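Local coordinates for catalytic domain of the nuclear inclusion protein A (nia) (Tobacco etch virus, PDB 1LVM), which probably cleaves the viral polyprotein as a chymotrypsin-type cysteine protease of family C4, caught here with a peptide product bound, at residues A[26-31]-A[39-44]; A[57-62]-A[75-80]; A[80-85]-A[205-210]; A[88-93]-A[186-191]. The protein carries 1 engineered substitution. One frame throughout, in Å; residues are numbered along the deposited sequence.

Contacts 1, 2 and 3 lie in or beside the first-barrel sheet, which strand 206-208 joins from late in the chain; contact 4 crosses to strand 185-189 of the second barrel. N31 ND2 of contact 1 probably hydrogen-bonds R58 O of contact 2 (2.9 Å). Contacts 2 and 3 share L80, and N59 ND2 reaches W210 O (2.9 Å). H83 N meets I92 O (2.8 Å) between contacts 3 and 4. Contacts 2 and 4, centres about 20 Å apart, touch through L80 CG and I93 CG2 (3.7 Å). Contact 4 holds D89, probably the catalytic acid; Y186 OH hydrogen-bonds an acidic side chain of the bound peptide, which also touches D89 and, in contact 2, K75 and T79.

Contact 1 (A[26-31]-A[39-44]); sequences ICHLTN and SLYGIG
H28 sets CG anti to its backbone N (chi1 -167°) and Y41 sets CG anti to its carbonyl carbon (chi1 -63°), and the rings meet obliquely on the sheet face shared with I26, T30 and S39. H28 CD2 then sits over one face of the phenol ring, toward its rim and 3.3 Å from Y41 CZ, with the ring planes 58° apart. I26 CG2 touches the same ring at Y41 CD2 (3.6 Å), and H28 CE1 rests on S39 CB (3.6 Å). Farther along, the hydroxyls T30 OG1 and S39 OG hydrogen-bond at 2.7 Å. The two strands form an antiparallel beta hairpin: C27 pairs with G42 and L29 with L40, each pair through two backbone bonds, of which L29 N to L40 O is 2.7 Å long. On the other face L29 CB meets L40 CD2 (4.1 Å), and L29 CD1 lies 4.0 Å from G42 N beside a residue that carries no side chain. Strands 48-51 and 62-67 flank the hairpin, their I49 and V65 touching L29. One face thus mixes aromatic, hydroxyl and isoleucine groups; the other, with C27, L29 and L40, is apolar and buried, consistent with the barrel interior.

Contact 2 (A[57-62]-A[75-80]); sequences RRNNGT and KNTTTL
T77 OG1 touches the 57-62 loop twice, donating to N59 OD1 (2.8 Å) and accepting from G61 N (3.2 Å). Next to it the backbone closes a third bond, T77 N to G61 O, 2.8 Å long. The threonine is turned with OG1 between its backbone N and carbonyl carbon (chi1 51°), which leaves CG2 anti to that carbonyl carbon and 3.4 Å from T62 C. The N59 and T77 side chains slide past each other in opposite directions, and the donor hydroxyl is tilted 19° from the plane of the N59 amide. T78 adds a methyl contact, CG2 to N59 O at 3.4 Å. A water bridges outward from this shell, accepting from N59 ND2 and donating to the carbonyl oxygens of T77 and L80; a second accepts from N60 N and donates to T77 OG1.

What holds the 75-80 side in shape is N76. Its OD1 takes T78 OG1 (2.7 Å) and T78 N (3.0 Å), both from the same face of the amide plane, while N76 O takes both the N and the OG1 of T79. On the other loop, N60 ND2 is held by D34 and R57 forms a salt bridge with D215. The bound peptide packs against K75 and T79. With OD1 accepting from the backbone N two residues on, N76 forms an Asx turn leading into the 3-10 turn 77-79, ahead of strand 81-84 in the N-terminal part of this chymotrypsin-like fold.

Contact 3 (A[80-85]-A[205-210]); sequences LQQHLI and QWVSGW
Q82 and W210 are joined through a side-chain amide that meets a backbone with both of its polar atoms. Q82 starts with CG anti to its carbonyl carbon (chi1 -59°), and the chain runs extended beyond CG toward W210. OE1 accepts from W210 N (3.0 Å), the donor lying in the amide plane on a lone pair. NE2 donates to W210 O (3.0 Å), nearly straight at 174°, with the acceptor in the amide plane of Q82. W210 O thus has two amide donors, the other being N59 ND2, and the buried glutamine is satisfied at both ends and fixed in its rotation.

L84 lies against the W210 indole: CD1 stands over the five-membered ring, 3.8 Å from its centroid, and CD2 over the same indole at 3.7 Å from CD2 of W210. H83 has CG anti to its backbone N, and ND1 accepts from Q205 N (2.8 Å) in the imidazole plane. That use of ND1 as acceptor suggests that a proton on this ring would sit on NE2. H83 CB packs over the six-membered ring of W206, 4.0 Å from its centroid, and the Q81 side chain crosses W206 at about a right angle, NE2 to CB at 3.5 Å. Between the backbones, Q82 and V207 make one antiparallel hydrogen-bonded pair, and a water joins L84 N to Q205 O.

The segment 205-210 forms an outer edge beside strand 81-84, whose other side pairs with strand 91-94. W206 also meets the ring of F48, and H83 rests on L197 of helix 194-199.

Contact 4 (A[88-93]-A[186-191]); sequences RDMIII and YFTSVP
S189 OG is gripped by R88 from the edge of its guanidinium: NH2 donates at 2.9 Å and NE at 3.3 Å, both with the oxygen close to the guanidinium plane. The carbonyl oxygens of G145 and I146 are both within hydrogen-bonding reach of this hydroxyl, which has one proton to give, to one of them or shared between them, while it accepts from R88. R88 NE reaches a second oxygen, S189 O at 3.0 Å, standing well above that carbonyl's plane. The arginine is extended from CG to NE, and P191 CB lies over one face of its guanidinium, 3.7 Å from NH1. Nearer the backbone, R88 CB meets T188 CG2 at 3.7 Å.

These residues cross from the N-terminal part of the chymotrypsin-like fold to strand 185-189 of the second barrel. D89 sits at the centre of an inverse gamma turn. Its OD1 is bound by H54 N and its OD2 by N52 ND2 and S176 OG, a setting consistent with the acid of the family's catalytic triad, probably alongside H54 and C159. T188 OG1 hydrogen-bonds that same S176 OG and lies 3.4 Å from D89 CB. A water links D89 N (2.8 Å) with T188 OG1.

M90 bends at its thioether, SD touching P191 CD at 4.1 Å and CE facing S189 O, while F194 of helix 194-199 and I50 pack against the same side chain.

Contact 1 (A[26-31]-A[39-44])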
# COMPACT_ATOMS: atom_id res chain seq x y z
N ILE A 26 -5.15 8.13 1.35
CA ILE A 26 -4.04 7.47 2.06
C ILE A 26 -4.07 7.74 3.56
O ILE A 26 -4.44 8.84 3.99
CB ILE A 26 -2.70 7.93 1.44
CG1 ILE A 26 -2.66 7.42 0.02
CG2 ILE A 26 -1.51 7.51 2.38
CD1 ILE A 26 -1.38 7.90 -0.75
N CYS A 27 -3.83 6.69 4.36
CA CYS A 27 -3.78 6.82 5.78
C CYS A 27 -2.45 6.37 6.27
O CYS A 27 -1.80 5.48 5.67
CB CYS A 27 -4.80 5.86 6.45
SG CYS A 27 -6.55 6.08 5.98
N HIS A 28 -2.04 6.95 7.39
CA HIS A 28 -0.80 6.52 8.02
C HIS A 28 -1.21 5.61 9.19
O HIS A 28 -2.03 6.00 10.02
CB HIS A 28 0.02 7.65 8.58
CG HIS A 28 1.40 7.21 8.94
ND1 HIS A 28 1.92 7.32 10.21
CD2 HIS A 28 2.37 6.63 8.19
CE1 HIS A 28 3.15 6.82 10.23
NE2 HIS A 28 3.45 6.40 9.02
N LEU A 29 -0.59 4.42 9.27
CA LEU A 29 -0.95 3.40 10.25
C LEU A 29 0.20 3.07 11.19
O LEU A 29 1.32 2.83 10.73
CB LEU A 29 -1.32 2.10 9.47
CG LEU A 29 -2.34 2.28 8.31
CD1 LEU A 29 -2.64 0.96 7.61
CD2 LEU A 29 -3.67 2.79 8.82
N THR A 30 -0.09 3.05 12.49
CA THR A 30 0.89 2.66 13.44
C THR A 30 0.38 1.55 14.32
O THR A 30 -0.55 1.73 15.06
CB THR A 30 1.35 3.89 14.30
OG1 THR A 30 1.89 4.89 13.42
CG2 THR A 30 2.39 3.45 15.33
N ASN A 31 1.01 0.37 14.21
CA ASN A 31 0.56 -0.77 15.05
C ASN A 31 1.55 -0.85 16.22
O ASN A 31 2.71 -1.20 16.04
CB ASN A 31 0.60 -2.06 14.21
CG ASN A 31 0.26 -3.33 15.02
OD1 ASN A 31 0.02 -3.27 16.21
ND2 ASN A 31 0.19 -4.48 14.33
N SER A 39 5.11 1.34 11.62
CA SER A 39 4.32 2.35 10.93
C SER A 39 4.51 2.21 9.43
O SER A 39 5.59 1.90 8.95
CB SER A 39 4.76 3.75 11.34
OG SER A 39 4.38 4.07 12.66
N LEU A 40 3.45 2.45 8.68
CA LEU A 40 3.47 2.39 7.24
C LEU A 40 2.12 2.93 6.77
O LEU A 40 1.29 3.42 7.58
CB LEU A 40 3.79 0.92 6.73
CG LEU A 40 2.80 -0.29 6.69
CD1 LEU A 40 3.50 -1.52 7.20
CD2 LEU A 40 1.46 -0.06 7.32
N TYR A 41 1.89 2.89 5.47
CA TYR A 41 0.65 3.46 4.95
C TYR A 41 -0.40 2.49 4.44
O TYR A 41 -0.13 1.32 4.23
CB TYR A 41 1.00 4.42 3.80
CG TYR A 41 1.83 5.57 4.29
CD1 TYR A 41 3.21 5.47 4.43
CD2 TYR A 41 1.22 6.77 4.62
CE1 TYR A 41 3.99 6.58 4.90
CE2 TYR A 41 1.95 7.86 5.07
CZ TYR A 41 3.31 7.79 5.21
OH TYR A 41 3.97 8.96 5.54
N GLY A 42 -1.61 2.99 4.30
CA GLY A 42 -2.70 2.18 3.73
C GLY A 42 -3.54 3.05 2.81
O GLY A 42 -3.36 4.27 2.79
N ILE A 43 -4.42 2.42 2.02
CA ILE A 43 -5.25 3.11 1.05
C ILE A 43 -6.72 2.87 1.42
O ILE A 43 -7.18 1.71 1.47
CB ILE A 43 -5.01 2.57 -0.36
CG1 ILE A 43 -3.53 2.78 -0.73
CG2 ILE A 43 -5.96 3.28 -1.38
CD1 ILE A 43 -2.99 1.88 -1.83
N GLY A 44 -7.46 3.94 1.68
CA GLY A 44 -8.85 3.79 2.08
C GLY A 44 -9.78 3.61 0.91
O GLY A 44 -9.55 4.14 -0.18

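Contact 2 (A[57-62]-A[75-80])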
# COMPACT_ATOMS: atom_id res chain seq x y z
N ARG A 57 2.60 -8.33 11.72
CA ARG A 57 3.68 -9.19 12.23
C ARG A 57 3.22 -9.46 13.65
O ARG A 57 3.38 -10.57 14.17
CB ARG A 57 5.02 -8.40 12.23
CG ARG A 57 6.21 -9.06 12.98
CD ARG A 57 6.38 -10.50 12.62
NE ARG A 57 7.42 -11.10 13.48
CZ ARG A 57 7.16 -11.92 14.50
NH1 ARG A 57 5.91 -12.23 14.78
NH2 ARG A 57 8.14 -12.42 15.24
N ARG A 58 2.64 -8.45 14.29
CA ARG A 58 2.11 -8.59 15.64
C ARG A 58 0.64 -8.18 15.62
O ARG A 58 0.25 -7.37 14.80
CB ARG A 58 2.88 -7.68 16.60
CG ARG A 58 4.28 -8.29 16.82
CD ARG A 58 5.25 -7.45 17.62
NE ARG A 58 6.59 -7.64 17.06
CZ ARG A 58 7.12 -6.92 16.06
NH1 ARG A 58 6.43 -5.91 15.50
NH2 ARG A 58 8.33 -7.21 15.62
N ASN A 59 -0.17 -8.70 16.52
CA ASN A 59 -1.57 -8.29 16.56
C ASN A 59 -2.00 -8.44 18.03
O ASN A 59 -2.66 -9.40 18.41
CB ASN A 59 -2.38 -9.16 15.60
CG ASN A 59 -3.84 -8.63 15.42
OD1 ASN A 59 -4.31 -7.78 16.17
ND2 ASN A 59 -4.55 -9.18 14.47
N ASN A 60 -1.62 -7.46 18.86
CA ASN A 60 -1.88 -7.59 20.29
C ASN A 60 -1.77 -6.22 20.95
O ASN A 60 -1.28 -6.09 22.08
CB ASN A 60 -0.82 -8.59 20.84
CG ASN A 60 -1.03 -8.93 22.29
OD1 ASN A 60 -2.15 -9.13 22.69
ND2 ASN A 60 0.06 -8.94 23.10
N GLY A 61 -2.20 -5.18 20.24
CA GLY A 61 -2.05 -3.83 20.78
C GLY A 61 -3.04 -2.89 20.18
O GLY A 61 -4.23 -3.24 20.10
N THR A 62 -2.56 -1.71 19.78
CA THR A 62 -3.41 -0.66 19.27
C THR A 62 -3.06 -0.25 17.84
O THR A 62 -1.96 -0.46 17.39
CB THR A 62 -3.30 0.63 20.14
OG1 THR A 62 -1.95 1.18 20.04
CG2 THR A 62 -3.60 0.30 21.62
N LYS A 75 -8.54 0.58 19.88
CA LYS A 75 -8.02 0.18 21.17
C LYS A 75 -7.45 -1.21 21.27
O LYS A 75 -6.52 -1.46 22.03
CB LYS A 75 -9.12 0.37 22.24
CG LYS A 75 -9.54 1.85 22.36
CD LYS A 75 -10.50 2.11 23.53
CE LYS A 75 -11.82 1.34 23.39
NZ LYS A 75 -12.81 1.72 24.46
N ASN A 76 -8.02 -2.10 20.51
CA ASN A 76 -7.56 -3.48 20.52
C ASN A 76 -7.57 -4.02 19.09
O ASN A 76 -8.60 -4.29 18.49
CB ASN A 76 -8.51 -4.29 21.45
CG ASN A 76 -8.07 -5.72 21.61
OD1 ASN A 76 -7.29 -6.21 20.83
ND2 ASN A 76 -8.61 -6.40 22.62
N THR A 77 -6.37 -4.17 18.53
CA THR A 77 -6.28 -4.63 17.18
C THR A 77 -6.88 -5.96 16.88
O THR A 77 -7.24 -6.20 15.77
CB THR A 77 -4.84 -4.67 16.70
OG1 THR A 77 -4.04 -5.37 17.63
CG2 THR A 77 -4.23 -3.19 16.62
N THR A 78 -7.00 -6.82 17.89
CA THR A 78 -7.54 -8.14 17.65
C THR A 78 -8.98 -8.11 17.28
O THR A 78 -9.52 -9.14 16.84
CB THR A 78 -7.34 -9.04 18.89
OG1 THR A 78 -8.21 -8.61 19.95
CG2 THR A 78 -5.91 -8.95 19.39
N THR A 79 -9.63 -6.95 17.47
CA THR A 79 -11.05 -6.82 17.11
C THR A 79 -11.25 -6.45 15.64
O THR A 79 -12.36 -6.50 15.09
CB THR A 79 -11.75 -5.71 17.98
OG1 THR A 79 -11.24 -4.40 17.64
CG2 THR A 79 -11.43 -5.98 19.45
N LEU A 80 -10.17 -6.08 14.97
CA LEU A 80 -10.32 -5.67 13.59
C LEU A 80 -10.54 -6.84 12.60
O LEU A 80 -9.72 -7.76 12.58
CB LEU A 80 -9.00 -4.94 13.21
CG LEU A 80 -8.77 -3.46 12.89
CD1 LEU A 80 -9.92 -2.61 13.33
CD2 LEU A 80 -7.40 -2.99 13.41
O HOH W 1 -7.42 -8.39 13.95
O HOH W 2 -0.86 -5.27 17.47
O HOH W 3 -5.09 -7.50 22.95

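Contact 3 (A[80-85]-A[205-210])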
# COMPACT_ATOMS: atom_id res chain seq x y z
N LEU A 80 -10.17 -6.08 14.97
CA LEU A 80 -10.32 -5.67 13.59
C LEU A 80 -10.54 -6.84 12.60
O LEU A 80 -9.72 -7.76 12.58
CB LEU A 80 -9.00 -4.94 13.21
CG LEU A 80 -8.77 -3.46 12.89
CD1 LEU A 80 -9.92 -2.61 13.33
CD2 LEU A 80 -7.40 -2.99 13.41
N GLN A 81 -11.58 -6.79 11.77
CA GLN A 81 -11.75 -7.77 10.73
C GLN A 81 -10.70 -7.58 9.62
O GLN A 81 -10.37 -6.45 9.21
CB GLN A 81 -13.19 -7.70 10.18
CG GLN A 81 -14.13 -8.33 11.24
CD GLN A 81 -15.45 -8.65 10.63
OE1 GLN A 81 -16.18 -7.76 10.19
NE2 GLN A 81 -15.76 -9.94 10.55
N GLN A 82 -10.15 -8.70 9.16
CA GLN A 82 -9.08 -8.72 8.17
C GLN A 82 -9.41 -9.69 7.03
O GLN A 82 -9.99 -10.79 7.25
CB GLN A 82 -7.82 -9.26 8.83
CG GLN A 82 -7.30 -8.49 10.04
CD GLN A 82 -6.43 -9.42 10.91
OE1 GLN A 82 -6.96 -10.44 11.40
NE2 GLN A 82 -5.09 -9.13 11.05
N HIS A 83 -9.03 -9.30 5.82
CA HIS A 83 -9.17 -10.20 4.69
C HIS A 83 -7.77 -10.35 4.09
O HIS A 83 -7.14 -9.39 3.60
CB HIS A 83 -10.16 -9.72 3.59
CG HIS A 83 -10.09 -10.56 2.36
ND1 HIS A 83 -11.05 -11.50 2.03
CD2 HIS A 83 -9.16 -10.61 1.39
CE1 HIS A 83 -10.71 -12.08 0.89
NE2 HIS A 83 -9.57 -11.56 0.47
N LEU A 84 -7.26 -11.56 4.15
CA LEU A 84 -5.89 -11.84 3.65
C LEU A 84 -5.84 -12.06 2.16
O LEU A 84 -6.70 -12.73 1.63
CB LEU A 84 -5.34 -13.13 4.30
CG LEU A 84 -5.40 -13.16 5.82
CD1 LEU A 84 -5.07 -14.58 6.39
CD2 LEU A 84 -4.38 -12.22 6.28
N ILE A 85 -4.80 -11.52 1.49
CA ILE A 85 -4.59 -11.76 0.08
C ILE A 85 -3.49 -12.87 0.04
O ILE A 85 -2.31 -12.71 0.37
CB ILE A 85 -4.05 -10.47 -0.67
CG1 ILE A 85 -4.97 -9.24 -0.38
CG2 ILE A 85 -4.00 -10.76 -2.21
CD1 ILE A 85 -6.34 -9.39 -0.96
N GLN A 205 -13.45 -12.78 2.88
CA GLN A 205 -13.31 -13.87 3.87
C GLN A 205 -12.70 -13.25 5.10
O GLN A 205 -11.49 -13.31 5.34
CB GLN A 205 -12.43 -14.96 3.28
CG GLN A 205 -12.34 -16.23 4.06
CD GLN A 205 -11.62 -17.29 3.26
OE1 GLN A 205 -11.66 -17.25 2.02
NE2 GLN A 205 -10.98 -18.22 3.93
N TRP A 206 -13.57 -12.70 5.93
CA TRP A 206 -13.10 -12.00 7.10
C TRP A 206 -12.70 -12.84 8.29
O TRP A 206 -13.42 -13.75 8.64
CB TRP A 206 -14.19 -11.03 7.57
CG TRP A 206 -14.56 -10.00 6.52
CD1 TRP A 206 -15.68 -9.99 5.71
CD2 TRP A 206 -13.73 -8.92 6.05
NE1 TRP A 206 -15.58 -8.99 4.76
CE2 TRP A 206 -14.41 -8.32 4.95
CE3 TRP A 206 -12.49 -8.42 6.45
CZ2 TRP A 206 -13.88 -7.23 4.25
CZ3 TRP A 206 -11.95 -7.33 5.73
CH2 TRP A 206 -12.66 -6.77 4.66
N VAL A 207 -11.56 -12.54 8.90
CA VAL A 207 -11.12 -13.21 10.11
C VAL A 207 -10.67 -12.09 11.05
O VAL A 207 -10.55 -10.95 10.63
CB VAL A 207 -9.90 -14.19 9.87
CG1 VAL A 207 -10.25 -15.23 8.89
CG2 VAL A 207 -8.64 -13.38 9.37
N SER A 208 -10.45 -12.38 12.31
CA SER A 208 -9.91 -11.35 13.18
C SER A 208 -8.81 -11.99 14.11
O SER A 208 -8.81 -13.20 14.33
CB SER A 208 -11.07 -10.68 13.94
OG SER A 208 -11.54 -11.53 14.96
N GLY A 209 -7.84 -11.18 14.54
CA GLY A 209 -6.77 -11.61 15.44
C GLY A 209 -5.56 -12.16 14.70
O GLY A 209 -4.54 -12.47 15.31
N TRP A 210 -5.64 -12.22 13.37
CA TRP A 210 -4.52 -12.83 12.62
C TRP A 210 -3.17 -12.10 12.67
O TRP A 210 -3.15 -10.86 12.63
CB TRP A 210 -4.98 -13.04 11.16
CG TRP A 210 -3.98 -13.72 10.24
CD1 TRP A 210 -3.87 -15.06 10.00
CD2 TRP A 210 -2.86 -13.09 9.58
NE1 TRP A 210 -2.74 -15.31 9.24
CE2 TRP A 210 -2.10 -14.12 8.97
CE3 TRP A 210 -2.42 -11.76 9.46
CZ2 TRP A 210 -0.92 -13.86 8.23
CZ3 TRP A 210 -1.26 -11.50 8.74
CH2 TRP A 210 -0.52 -12.54 8.13
O HOH W 1 -7.42 -8.39 13.95
O HOH W 4 -14.25 -12.07 11.49
O HOH W 5 -8.95 -13.93 4.76

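Contact 4 (A[88-93]-A[186-191])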
# COMPACT_ATOMS: atom_id res chain seq x y z
N ARG A 88 0.58 -12.92 -0.95
CA ARG A 88 1.05 -11.51 -1.25
C ARG A 88 1.17 -10.74 0.08
O ARG A 88 0.49 -11.05 1.05
CB ARG A 88 0.01 -10.70 -2.08
CG ARG A 88 -0.02 -11.08 -3.58
CD ARG A 88 -1.08 -10.36 -4.41
NE ARG A 88 -0.66 -10.18 -5.84
CZ ARG A 88 -0.83 -11.11 -6.76
NH1 ARG A 88 -1.40 -12.24 -6.41
NH2 ARG A 88 -0.46 -10.91 -8.03
N ASP A 89 2.02 -9.72 0.09
CA ASP A 89 2.12 -8.85 1.27
C ASP A 89 0.99 -7.83 1.16
O ASP A 89 1.23 -6.59 1.08
CB ASP A 89 3.47 -8.13 1.25
CG ASP A 89 3.65 -7.15 2.42
OD1 ASP A 89 3.09 -7.39 3.53
OD2 ASP A 89 4.36 -6.11 2.19
N MET A 90 -0.24 -8.30 1.25
CA MET A 90 -1.39 -7.39 1.16
C MET A 90 -2.54 -7.86 2.01
O MET A 90 -2.82 -9.08 2.08
CB MET A 90 -1.88 -7.25 -0.33
CG MET A 90 -2.91 -6.07 -0.51
SD MET A 90 -3.51 -5.95 -2.21
CE MET A 90 -2.13 -4.97 -2.84
N ILE A 91 -3.22 -6.94 2.68
CA ILE A 91 -4.33 -7.40 3.52
C ILE A 91 -5.37 -6.29 3.49
O ILE A 91 -5.04 -5.14 3.21
CB ILE A 91 -3.78 -7.59 5.01
CG1 ILE A 91 -4.82 -8.30 5.94
CG2 ILE A 91 -3.37 -6.22 5.64
CD1 ILE A 91 -4.19 -8.64 7.30
N ILE A 92 -6.63 -6.64 3.73
CA ILE A 92 -7.62 -5.53 3.79
C ILE A 92 -8.19 -5.51 5.19
O ILE A 92 -8.58 -6.55 5.70
CB ILE A 92 -8.79 -5.71 2.81
CG1 ILE A 92 -8.26 -5.96 1.41
CG2 ILE A 92 -9.74 -4.47 2.88
CD1 ILE A 92 -9.36 -6.42 0.39
N ILE A 93 -8.17 -4.34 5.81
CA ILE A 93 -8.75 -4.15 7.17
C ILE A 93 -10.13 -3.56 7.02
O ILE A 93 -10.32 -2.59 6.24
CB ILE A 93 -7.95 -3.11 7.90
CG1 ILE A 93 -6.51 -3.58 8.04
CG2 ILE A 93 -8.54 -2.80 9.27
CD1 ILE A 93 -5.62 -2.44 8.61
N TYR A 186 10.74 -3.17 -4.60
CA TYR A 186 9.70 -4.10 -4.98
C TYR A 186 8.33 -3.69 -4.39
O TYR A 186 8.25 -3.30 -3.24
CB TYR A 186 10.03 -5.50 -4.43
CG TYR A 186 11.33 -6.11 -5.07
CD1 TYR A 186 12.61 -5.80 -4.57
CD2 TYR A 186 11.23 -6.97 -6.15
CE1 TYR A 186 13.77 -6.34 -5.16
CE2 TYR A 186 12.40 -7.51 -6.76
CZ TYR A 186 13.65 -7.19 -6.26
OH TYR A 186 14.78 -7.76 -6.88
N PHE A 187 7.30 -3.79 -5.23
CA PHE A 187 5.97 -3.53 -4.70
C PHE A 187 5.15 -4.81 -4.85
O PHE A 187 5.45 -5.70 -5.67
CB PHE A 187 5.31 -2.31 -5.42
CG PHE A 187 4.89 -2.53 -6.87
CD1 PHE A 187 3.68 -3.07 -7.20
CD2 PHE A 187 5.74 -2.07 -7.93
CE1 PHE A 187 3.28 -3.15 -8.57
CE2 PHE A 187 5.37 -2.13 -9.25
CZ PHE A 187 4.13 -2.67 -9.59
N THR A 188 4.11 -4.92 -4.05
CA THR A 188 3.24 -6.05 -4.13
C THR A 188 2.15 -5.66 -5.11
O THR A 188 1.48 -4.62 -4.95
CB THR A 188 2.61 -6.34 -2.74
OG1 THR A 188 3.65 -6.71 -1.83
CG2 THR A 188 1.56 -7.41 -2.83
N SER A 189 2.01 -6.46 -6.16
CA SER A 189 1.03 -6.22 -7.17
C SER A 189 -0.44 -6.41 -6.71
O SER A 189 -0.78 -7.21 -5.81
CB SER A 189 1.28 -7.14 -8.38
OG SER A 189 1.12 -8.51 -8.00
N VAL A 190 -1.31 -5.61 -7.32
CA VAL A 190 -2.75 -5.74 -7.10
C VAL A 190 -3.04 -7.11 -7.76
O VAL A 190 -2.62 -7.33 -8.92
CB VAL A 190 -3.51 -4.62 -7.89
CG1 VAL A 190 -4.99 -5.06 -8.20
CG2 VAL A 190 -3.44 -3.29 -7.05
N PRO A 191 -3.77 -8.01 -7.06
CA PRO A 191 -4.10 -9.30 -7.63
C PRO A 191 -5.21 -9.26 -8.67
O PRO A 191 -6.00 -8.31 -8.77
CB PRO A 191 -4.50 -10.16 -6.42
CG PRO A 191 -5.21 -9.11 -5.47
CD PRO A 191 -4.41 -7.80 -5.72
O HOH W 6 3.98 -9.57 -1.96